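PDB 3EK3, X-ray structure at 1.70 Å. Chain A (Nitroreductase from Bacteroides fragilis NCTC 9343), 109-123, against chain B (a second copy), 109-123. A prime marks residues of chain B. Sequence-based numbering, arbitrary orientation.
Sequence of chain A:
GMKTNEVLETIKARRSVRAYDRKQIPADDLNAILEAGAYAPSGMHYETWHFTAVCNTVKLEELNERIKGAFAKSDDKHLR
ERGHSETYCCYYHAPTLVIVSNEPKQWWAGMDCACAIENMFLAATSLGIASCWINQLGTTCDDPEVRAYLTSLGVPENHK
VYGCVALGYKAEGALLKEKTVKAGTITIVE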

# COMPACT_ATOMS: atom_id res chain seq x y z
N ALA A 109 2.11 4.35 -9.56
CA ALA A 109 0.70 4.79 -9.39
C ALA A 109 -0.15 3.87 -8.50
O ALA A 109 -0.90 4.35 -7.63
N GLY A 110 -0.02 2.57 -8.69
CA GLY A 110 -0.80 1.64 -7.92
C GLY A 110 -0.33 1.53 -6.48
O GLY A 110 -1.11 1.20 -5.59
N MSE A 111 0.97 1.76 -6.26
CA MSE A 111 1.45 1.72 -4.89
C MSE A 111 0.96 2.91 -4.10
O MSE A 111 0.61 2.76 -2.90
N ASP A 112 0.87 4.10 -4.70
CA ASP A 112 0.18 5.20 -3.99
C ASP A 112 -1.19 4.70 -3.49
O ASP A 112 -1.55 4.89 -2.34
N CYS A 113 -1.96 4.14 -4.40
CA CYS A 113 -3.33 3.71 -4.10
C CYS A 113 -3.36 2.67 -3.00
O CYS A 113 -4.22 2.74 -2.13
N ALA A 114 -2.42 1.72 -3.04
CA ALA A 114 -2.37 0.66 -2.02
C ALA A 114 -2.08 1.25 -0.65
O ALA A 114 -2.65 0.80 0.40
N CYS A 115 -1.21 2.26 -0.62
CA CYS A 115 -0.95 2.93 0.68
C CYS A 115 -2.21 3.56 1.26
O CYS A 115 -2.50 3.44 2.45
N ALA A 116 -2.94 4.26 0.41
CA ALA A 116 -4.21 4.90 0.77
C ALA A 116 -5.20 3.83 1.26
O ALA A 116 -5.85 3.97 2.31
N ILE A 117 -5.27 2.74 0.51
CA ILE A 117 -6.20 1.66 0.80
C ILE A 117 -5.87 1.05 2.16
O ILE A 117 -6.78 0.86 2.99
N GLU A 118 -4.59 0.76 2.41
CA GLU A 118 -4.19 0.18 3.68
C GLU A 118 -4.56 1.10 4.84
O GLU A 118 -5.10 0.60 5.83
N ASN A 119 -4.34 2.40 4.71
CA ASN A 119 -4.82 3.35 5.74
C ASN A 119 -6.32 3.23 6.02
O ASN A 119 -6.77 3.24 7.16
N MSE A 120 -7.10 3.15 4.96
CA MSE A 120 -8.55 3.05 5.05
C MSE A 120 -8.98 1.78 5.79
O MSE A 120 -9.83 1.85 6.68
N PHE A 121 -8.35 0.65 5.45
CA PHE A 121 -8.61 -0.63 6.16
C PHE A 121 -8.38 -0.49 7.66
O PHE A 121 -9.18 -0.91 8.49
N LEU A 122 -7.22 0.11 7.98
CA LEU A 122 -6.83 0.27 9.37
C LEU A 122 -7.72 1.27 10.11
O LEU A 122 -8.16 1.03 11.24
N ALA A 123 -8.02 2.38 9.45
CA ALA A 123 -8.99 3.34 9.96
C ALA A 123 -10.33 2.62 10.23
O ALA A 123 -10.93 2.79 11.29
N ALA B 109 1.65 -7.30 -7.67
CA ALA B 109 2.83 -7.57 -6.81
C ALA B 109 3.31 -6.36 -5.99
O ALA B 109 3.60 -6.48 -4.79
N GLY B 110 3.36 -5.20 -6.62
CA GLY B 110 3.82 -4.01 -5.94
C GLY B 110 2.82 -3.49 -4.94
O GLY B 110 3.19 -2.84 -3.96
N MSE B 111 1.52 -3.72 -5.20
CA MSE B 111 0.53 -3.29 -4.23
C MSE B 111 0.58 -4.12 -2.98
O MSE B 111 0.43 -3.58 -1.85
N ASP B 112 0.82 -5.43 -3.07
CA ASP B 112 1.10 -6.20 -1.84
C ASP B 112 2.17 -5.47 -1.01
O ASP B 112 2.02 -5.26 0.17
N CYS B 113 3.28 -5.18 -1.66
CA CYS B 113 4.43 -4.58 -0.99
C CYS B 113 4.09 -3.25 -0.36
O CYS B 113 4.52 -2.98 0.75
N ALA B 114 3.31 -2.43 -1.08
CA ALA B 114 2.93 -1.11 -0.57
C ALA B 114 2.08 -1.25 0.68
O ALA B 114 2.20 -0.44 1.66
N CYS B 115 1.20 -2.25 0.68
CA CYS B 115 0.39 -2.48 1.90
C CYS B 115 1.26 -2.81 3.11
O CYS B 115 1.05 -2.30 4.21
N ALA B 116 2.22 -3.69 2.90
CA ALA B 116 3.19 -4.09 3.93
C ALA B 116 3.96 -2.86 4.40
O ALA B 116 4.13 -2.61 5.61
N ILE B 117 4.41 -2.06 3.45
CA ILE B 117 5.22 -0.89 3.72
C ILE B 117 4.41 0.10 4.56
O ILE B 117 4.91 0.61 5.58
N GLU B 118 3.16 0.37 4.16
CA GLU B 118 2.32 1.29 4.91
C GLU B 118 2.13 0.82 6.35
O GLU B 118 2.25 1.64 7.25
N ASN B 119 1.89 -0.46 6.56
CA ASN B 119 1.84 -1.00 7.94
C ASN B 119 3.11 -0.69 8.75
O ASN B 119 3.05 -0.31 9.91
N MSE B 120 4.25 -0.91 8.13
CA MSE B 120 5.54 -0.68 8.76
C MSE B 120 5.72 0.78 9.16
O MSE B 120 6.14 1.06 10.30
N PHE B 121 5.37 1.71 8.26
CA PHE B 121 5.40 3.16 8.56
C PHE B 121 4.58 3.48 9.80
O PHE B 121 5.00 4.20 10.70
N LEU B 122 3.35 2.94 9.80
CA LEU B 122 2.42 3.20 10.89
C LEU B 122 2.86 2.55 12.20
O LEU B 122 2.83 3.17 13.27
N ALA B 123 3.33 1.31 12.11
CA ALA B 123 3.93 0.64 13.24
C ALA B 123 5.10 1.50 13.79
O ALA B 123 5.21 1.71 14.99

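The two helices, related by an exact two-fold axis, run side by side with their axes 8.0 Å apart at closest approach and their N-to-C directions at 45°. At so close a packing, Gly110 and Ala114 keep side-chain bulk small on the facing surfaces, while the longer side chain of Met111 leaves sideways, and following chain B in sequence shows how they are arranged.

Ala109′ lies out of reach. Gly110′ has no side chain, and this matters: an ideal CB here would point toward chain A and sit tightly, 3.5 Å from SE of Met111. Gly110′ O lies 3.5 Å from Met111 CG. Met111′, a selenomethionine, leaves its helix sideways in the m, t, m rotamer, and its flexible, unbranched chain reaches the partner backbone, with its CG 3.5 Å from Gly110 O. Its CB also packs against Ala114 CB at 3.8 Å. Asp112′ points away and finds its hydrogen-bonding partners elsewhere in the structure, while Cys113′ is turned sideways and makes no close contact.

Ala114′ points toward the other helix. Its CB meets Ala114 CB at 3.6 Å across the two-fold axis; a methyl group is enough to fill the space between backbones this close. Cys115′, sideways with chi1 m, places its compact, polarizable SG 4.1 Å from Ala114 CB and 4.0 Å from Ala114 O. Ala116′ faces away, and Ile117′, turned sideways, makes no close contact.

Glu118′ points toward chain A and is covered by it more than any other residue of its stretch. With chi1 t and chi2 p, its aliphatic part serves as packing material: CG lies 3.6 Å from Cys115 O, and CB is 4.2 Å from Glu118 CB. Its carboxylate is buried, and OE1 has no polar partner in the model. OE2 comes within 2.6 Å of Asn119 OD1, a separation so short for two oxygens that the acid group probably carries a proton and donates it. Asn119′ repeats the pairing by symmetry. It starts sideways, but its m rotamer brings the amide end nearer, with OD1 2.6 Å from Glu118 OE2, while ND2 is hydrogen-bonded elsewhere in the structure.

Met120′ is out of reach, and Phe121′, though its CA-to-CB bond points toward chain A, makes no close contact. Leu122′, in the m, t rotamer, spans the wider gap farther along the diverging helices: its CD1 touches Leu122 CD1 at 3.5 Å and lies 3.3 Å from Asn119 OD1. Ala123′ is again beyond contact.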

# COMPACT_ATOMS: atom_id res chain seq x y z
CB ALA A 109 0.03 4.95 -10.74
CB MSE A 111 2.99 1.56 -4.86
CG MSE A 111 3.46 0.27 -5.50
SE MSE A 111 5.27 -0.22 -5.12
CE MSE A 111 6.04 1.42 -5.74
CB ASP A 112 -0.13 6.38 -4.93
CG ASP A 112 1.08 7.24 -5.28
OD1 ASP A 112 2.21 6.99 -4.84
OD2 ASP A 112 0.83 8.20 -6.04
CB CYS A 113 -4.02 3.15 -5.33
SG CYS A 113 -4.31 4.43 -6.58
CB ALA A 114 -1.30 -0.41 -2.42
CB CYS A 115 0.15 3.96 0.58
SG CYS A 115 1.80 3.29 0.32
CB ALA A 116 -4.79 5.67 -0.46
CB ILE A 117 -6.22 0.62 -0.31
CG1 ILE A 117 -6.97 1.17 -1.53
CG2 ILE A 117 -6.90 -0.67 0.18
CD1 ILE A 117 -6.78 0.38 -2.80
CB GLU A 118 -2.72 -0.21 3.69
CG GLU A 118 -2.20 -0.99 4.90
CD GLU A 118 -2.90 -2.33 5.11
OE1 GLU A 118 -3.56 -2.78 4.20
OE2 GLU A 118 -2.81 -2.94 6.21
CB ASN A 119 -4.47 4.80 5.33
CG ASN A 119 -3.03 5.15 5.63
OD1 ASN A 119 -2.25 4.30 6.09
ND2 ASN A 119 -2.67 6.42 5.39
CB MSE A 120 -9.15 3.08 3.64
CG MSE A 120 -9.10 4.42 3.02
SE MSE A 120 -10.26 4.45 1.41
CE MSE A 120 -9.50 6.04 0.58
CB PHE A 121 -7.71 -1.77 5.69
CG PHE A 121 -7.94 -2.24 4.25
CD1 PHE A 121 -9.19 -2.16 3.60
CD2 PHE A 121 -6.91 -2.89 3.59
CE1 PHE A 121 -9.35 -2.65 2.28
CE2 PHE A 121 -7.06 -3.40 2.29
CZ PHE A 121 -8.30 -3.27 1.64
CB LEU A 122 -5.35 0.66 9.44
CG LEU A 122 -4.38 -0.42 8.95
CD1 LEU A 122 -2.90 0.09 8.94
CD2 LEU A 122 -4.48 -1.74 9.74
CB ALA A 123 -9.16 4.47 8.97
CB ALA B 109 3.98 -8.10 -7.64
CB MSE B 111 -0.87 -3.23 -4.88
CG MSE B 111 -0.94 -2.24 -6.03
SE MSE B 111 -2.72 -1.78 -6.59
CE MSE B 111 -3.28 -3.59 -6.91
CB ASP B 112 1.67 -7.59 -2.15
CG ASP B 112 0.66 -8.60 -2.66
OD1 ASP B 112 -0.54 -8.30 -2.82
OD2 ASP B 112 1.11 -9.74 -2.90
CB CYS B 113 5.60 -4.39 -1.94
SG CYS B 113 6.29 -5.98 -2.48
CB ALA B 114 2.20 -0.29 -1.67
CB CYS B 115 -0.64 -3.57 1.70
SG CYS B 115 -2.00 -3.13 0.59
CB ALA B 116 4.16 -5.17 3.34
CB ILE B 117 5.75 -0.25 2.44
CG1 ILE B 117 6.89 -1.11 1.89
CG2 ILE B 117 6.27 1.17 2.73
CD1 ILE B 117 7.29 -0.77 0.47
CB GLU B 118 1.00 1.56 4.20
CG GLU B 118 0.10 2.65 4.77
CD GLU B 118 0.74 4.03 4.81
OE1 GLU B 118 1.74 4.22 4.16
OE2 GLU B 118 0.25 4.96 5.53
CB ASN B 119 1.58 -2.53 7.91
CG ASN B 119 0.13 -2.86 7.69
OD1 ASN B 119 -0.71 -1.97 7.50
ND2 ASN B 119 -0.19 -4.17 7.75
CB MSE B 120 6.66 -1.11 7.81
CG MSE B 120 6.77 -2.59 7.68
SE MSE B 120 8.47 -3.05 6.78
CE MSE B 120 8.01 -4.86 6.27
CB PHE B 121 4.85 4.02 7.43
CG PHE B 121 5.68 4.03 6.14
CD1 PHE B 121 7.08 3.82 6.12
CD2 PHE B 121 5.05 4.35 4.95
CE1 PHE B 121 7.79 3.88 4.89
CE2 PHE B 121 5.75 4.43 3.73
CZ PHE B 121 7.13 4.19 3.72
CB LEU B 122 1.02 2.76 10.47
CG LEU B 122 0.40 3.55 9.31
CD1 LEU B 122 -0.97 2.96 8.87
CD2 LEU B 122 0.27 5.05 9.61
CB ALA B 123 4.42 -0.73 12.82